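Local coordinates for endoglucanase (Thermotoga maritima, PDB 1VHO), which probably acts as an aminopeptidase of the M42 family that uses two divalent metal cations per subunit, at residues L184-R189 against E322-L327. Sequence-based numbering, arbitrary orientation.
Sequences LEFLKR and ELARLL. With SO4 (sulfate ion), chain D.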
ATOM      1  N   LEU A 184      10.270  -8.817   8.492  1.00 16.63           N
ATOM      2  CA  LEU A 184      11.046  -8.517   9.711  1.00 17.34           C
ATOM      3  C   LEU A 184      10.788  -9.555  10.776  1.00 18.74           C
ATOM      4  O   LEU A 184      11.729 -10.047  11.431  1.00 19.12           O
ATOM      5  CB  LEU A 184      10.738  -7.094  10.186  1.00 17.32           C
ATOM      6  CG  LEU A 184      11.274  -5.983   9.261  1.00 18.17           C
ATOM      7  CD1 LEU A 184      10.697  -4.637   9.663  1.00 20.16           C
ATOM      8  CD2 LEU A 184      12.803  -5.890   9.340  1.00 19.01           C
ATOM      9  N   GLU A 185       9.539  -9.996  10.934  1.00 17.62           N
ATOM     10  CA  GLU A 185       9.226 -11.030  11.897  1.00 19.49           C
ATOM     11  C   GLU A 185       9.973 -12.312  11.563  1.00 22.49           C
ATOM     12  O   GLU A 185      10.619 -12.894  12.440  1.00 21.62           O
ATOM     13  CB  GLU A 185       7.721 -11.277  12.009  1.00 23.88           C
ATOM     14  CG  GLU A 185       7.407 -12.366  13.026  1.00 28.78           C
ATOM     15  CD  GLU A 185       6.043 -12.976  12.840  1.00 35.09           C
ATOM     16  OE1 GLU A 185       5.859 -14.135  13.287  1.00 40.70           O
ATOM     17  OE2 GLU A 185       5.180 -12.354  12.216  1.00 32.94           O
ATOM     18  N   PHE A 186       9.957 -12.738  10.295  1.00 20.41           N
ATOM     19  CA  PHE A 186      10.664 -13.949   9.894  1.00 21.96           C
ATOM     20  C   PHE A 186      12.179 -13.883   9.994  1.00 20.79           C
ATOM     21  O   PHE A 186      12.809 -14.920  10.276  1.00 21.12           O
ATOM     22  CB  PHE A 186      10.276 -14.271   8.427  1.00 24.11           C
ATOM     23  CG  PHE A 186       8.806 -14.606   8.271  1.00 26.20           C
ATOM     24  CD1 PHE A 186       8.006 -14.918   9.354  1.00 27.67           C
ATOM     25  CD2 PHE A 186       8.248 -14.638   6.999  1.00 23.65           C
ATOM     26  CE1 PHE A 186       6.667 -15.221   9.189  1.00 28.63           C
ATOM     27  CE2 PHE A 186       6.926 -14.969   6.814  1.00 23.23           C
ATOM     28  CZ  PHE A 186       6.117 -15.269   7.904  1.00 26.16           C
ATOM     29  N   LEU A 187      12.809 -12.747   9.770  1.00 19.63           N
ATOM     30  CA  LEU A 187      14.235 -12.567   9.830  1.00 21.92           C
ATOM     31  C   LEU A 187      14.813 -12.829  11.225  1.00 25.67           C
ATOM     32  O   LEU A 187      16.011 -13.130  11.338  1.00 24.97           O
ATOM     33  CB  LEU A 187      14.690 -11.216   9.338  1.00 18.75           C
ATOM     34  CG  LEU A 187      14.634 -11.036   7.798  1.00 22.01           C
ATOM     35  CD1 LEU A 187      14.948  -9.581   7.449  1.00 21.29           C
ATOM     36  CD2 LEU A 187      15.657 -11.952   7.133  1.00 20.89           C
ATOM     37  N   LYS A 188      13.984 -12.706  12.246  1.00 25.82           N
ATOM     38  CA  LYS A 188      14.410 -13.009  13.613  1.00 30.51           C
ATOM     39  C   LYS A 188      14.925 -14.418  13.797  1.00 30.87           C
ATOM     40  O   LYS A 188      15.770 -14.673  14.692  1.00 32.68           O
ATOM     41  CB  LYS A 188      13.181 -12.769  14.542  1.00 30.71           C
ATOM     42  CG  LYS A 188      13.072 -11.232  14.708  1.00 36.24           C
ATOM     43  CD  LYS A 188      14.192 -10.842  15.651  1.00 41.96           C
ATOM     44  CE  LYS A 188      14.535  -9.380  15.699  1.00 40.88           C
ATOM     45  NZ  LYS A 188      14.855  -9.082  17.161  1.00 48.48           N
ATOM     46  N   ARG A 189      14.559 -15.369  12.964  1.00 30.48           N
ATOM     47  CA  ARG A 189      14.982 -16.750  13.066  1.00 32.05           C
ATOM     48  C   ARG A 189      16.358 -17.040  12.482  1.00 33.44           C
ATOM     49  O   ARG A 189      16.892 -18.136  12.630  1.00 32.33           O
ATOM     50  CB  ARG A 189      13.994 -17.608  12.237  1.00 29.40           C
ATOM     51  N   GLU A 322       3.855 -16.006   1.979  1.00 16.63           N
ATOM     52  CA  GLU A 322       4.884 -16.641   1.148  1.00 17.31           C
ATOM     53  C   GLU A 322       5.837 -15.625   0.565  1.00 16.24           C
ATOM     54  O   GLU A 322       7.032 -15.889   0.485  1.00 13.96           O
ATOM     55  CB  GLU A 322       4.283 -17.539   0.049  1.00 19.14           C
ATOM     56  CG  GLU A 322       3.655 -18.809   0.657  1.00 20.90           C
ATOM     57  CD  GLU A 322       4.723 -19.767   1.181  1.00 25.03           C
ATOM     58  OE1 GLU A 322       5.084 -19.699   2.370  1.00 25.07           O
ATOM     59  OE2 GLU A 322       5.282 -20.569   0.414  1.00 26.14           O
ATOM     60  N   LEU A 323       5.356 -14.423   0.180  1.00 15.47           N
ATOM     61  CA  LEU A 323       6.296 -13.406  -0.299  1.00 14.23           C
ATOM     62  C   LEU A 323       7.256 -13.033   0.817  1.00 16.54           C
ATOM     63  O   LEU A 323       8.473 -12.822   0.624  1.00 14.42           O
ATOM     64  CB  LEU A 323       5.539 -12.188  -0.874  1.00 14.30           C
ATOM     65  CG  LEU A 323       6.441 -11.065  -1.396  1.00 17.58           C
ATOM     66  CD1 LEU A 323       7.586 -11.635  -2.260  1.00 18.94           C
ATOM     67  CD2 LEU A 323       5.695 -10.012  -2.205  1.00 16.01           C
ATOM     68  N   ALA A 324       6.702 -12.787   2.045  1.00 16.35           N
ATOM     69  CA  ALA A 324       7.620 -12.412   3.129  1.00 17.12           C
ATOM     70  C   ALA A 324       8.628 -13.558   3.422  1.00 15.49           C
ATOM     71  O   ALA A 324       9.779 -13.281   3.718  1.00 14.71           O
ATOM     72  CB  ALA A 324       6.779 -12.170   4.393  1.00 16.73           C
ATOM     73  N   ARG A 325       8.172 -14.797   3.344  1.00 17.34           N
ATOM     74  CA  ARG A 325       9.079 -15.942   3.566  1.00 18.97           C
ATOM     75  C   ARG A 325      10.187 -15.905   2.535  1.00 17.98           C
ATOM     76  O   ARG A 325      11.381 -16.035   2.838  1.00 16.82           O
ATOM     77  CB  ARG A 325       8.283 -17.282   3.499  1.00 19.28           C
ATOM     78  CG  ARG A 325       9.159 -18.507   3.844  1.00 21.46           C
ATOM     79  CD  ARG A 325       8.301 -19.734   4.117  1.00 24.44           C
ATOM     80  NE  ARG A 325       7.746 -20.370   2.913  1.00 22.32           N
ATOM     81  CZ  ARG A 325       8.402 -21.278   2.190  1.00 24.53           C
ATOM     82  NH1 ARG A 325       9.643 -21.689   2.510  1.00 19.12           N
ATOM     83  NH2 ARG A 325       7.819 -21.794   1.119  1.00 19.57           N
ATOM     84  N   LEU A 326       9.828 -15.717   1.252  1.00 17.50           N
ATOM     85  CA  LEU A 326      10.842 -15.618   0.205  1.00 17.06           C
ATOM     86  C   LEU A 326      11.785 -14.469   0.439  1.00 17.34           C
ATOM     87  O   LEU A 326      13.014 -14.621   0.268  1.00 16.95           O
ATOM     88  CB  LEU A 326      10.113 -15.332  -1.159  1.00 16.09           C
ATOM     89  CG  LEU A 326      11.062 -15.116  -2.339  1.00 21.80           C
ATOM     90  CD1 LEU A 326      12.012 -16.317  -2.489  1.00 20.22           C
ATOM     91  CD2 LEU A 326      10.250 -14.936  -3.643  1.00 18.40           C
ATOM     92  N   LEU A 327      11.293 -13.267   0.802  1.00 16.16           N
ATOM     93  CA  LEU A 327      12.171 -12.118   0.991  1.00 15.26           C
ATOM     94  C   LEU A 327      13.141 -12.358   2.180  1.00 17.50           C
ATOM     95  O   LEU A 327      14.312 -11.955   2.101  1.00 17.51           O
ATOM     96  CB  LEU A 327      11.453 -10.778   1.264  1.00 16.84           C
ATOM     97  CG  LEU A 327      10.543 -10.253   0.135  1.00 25.91           C
ATOM     98  CD1 LEU A 327       9.971  -8.871   0.505  1.00 27.80           C
ATOM     99  CD2 LEU A 327      11.314 -10.149  -1.162  1.00 22.17           C
TER
HETATM  100  S   SO4 D 352      11.952 -22.855   4.745  1.00 59.25           S
HETATM  101  O1  SO4 D 352      10.975 -23.914   5.220  1.00 60.63           O
HETATM  102  O2  SO4 D 352      12.398 -23.287   3.383  1.00 58.66           O
HETATM  103  O3  SO4 D 352      11.265 -21.533   4.736  1.00 57.61           O
HETATM  104  O4  SO4 D 352      13.118 -22.836   5.688  1.00 59.72           O
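F186 lays the edge of its ring against the backbone of the facing helix at A324 and R325. F186 CE2 packs on A324 CB at 3.7 Å, and F186 CD2 lies 3.7 Å from R325 N, close to the ring plane. The ring gets there because CG stands anti to the carbonyl carbon (chi1 -64°), with the CB directed toward 322-327. A methyl side chain at A324 lets the aromatic edge come down almost to the main chain; that methyl also meets K182 and V183, on the buried side of the contact. Helices 171-187 and 317-333 pack here as neighbours beside the central mixed sheet of the M42 peptidase domain, with L323 and L327 reaching strand 222-229; the contact itself lies away from the predicted metal sites. The looser, partly exposed side belongs to R325, whose CB is 4.3 Å from F186 CE2 before the chain bends at chi3 (76°) and leads off. The R325 guanidinium grips E322 side-on, one turn back: NE to OE1 at 2.8 Å and NH2 to OE2 at 2.9 Å, both nearly straight. R325 NH1 donates to O3 of a sulfate, probably a crystallisation additive, at 2.8 Å and a more bent 149°. With an alanine at R325, the E322 carboxylate would probably lose its charged mate and be freer to turn. H269 joins this polar cluster, its carbonyl accepting from R325 NH2 and its ND1 hydrogen-bonded to the sulfate.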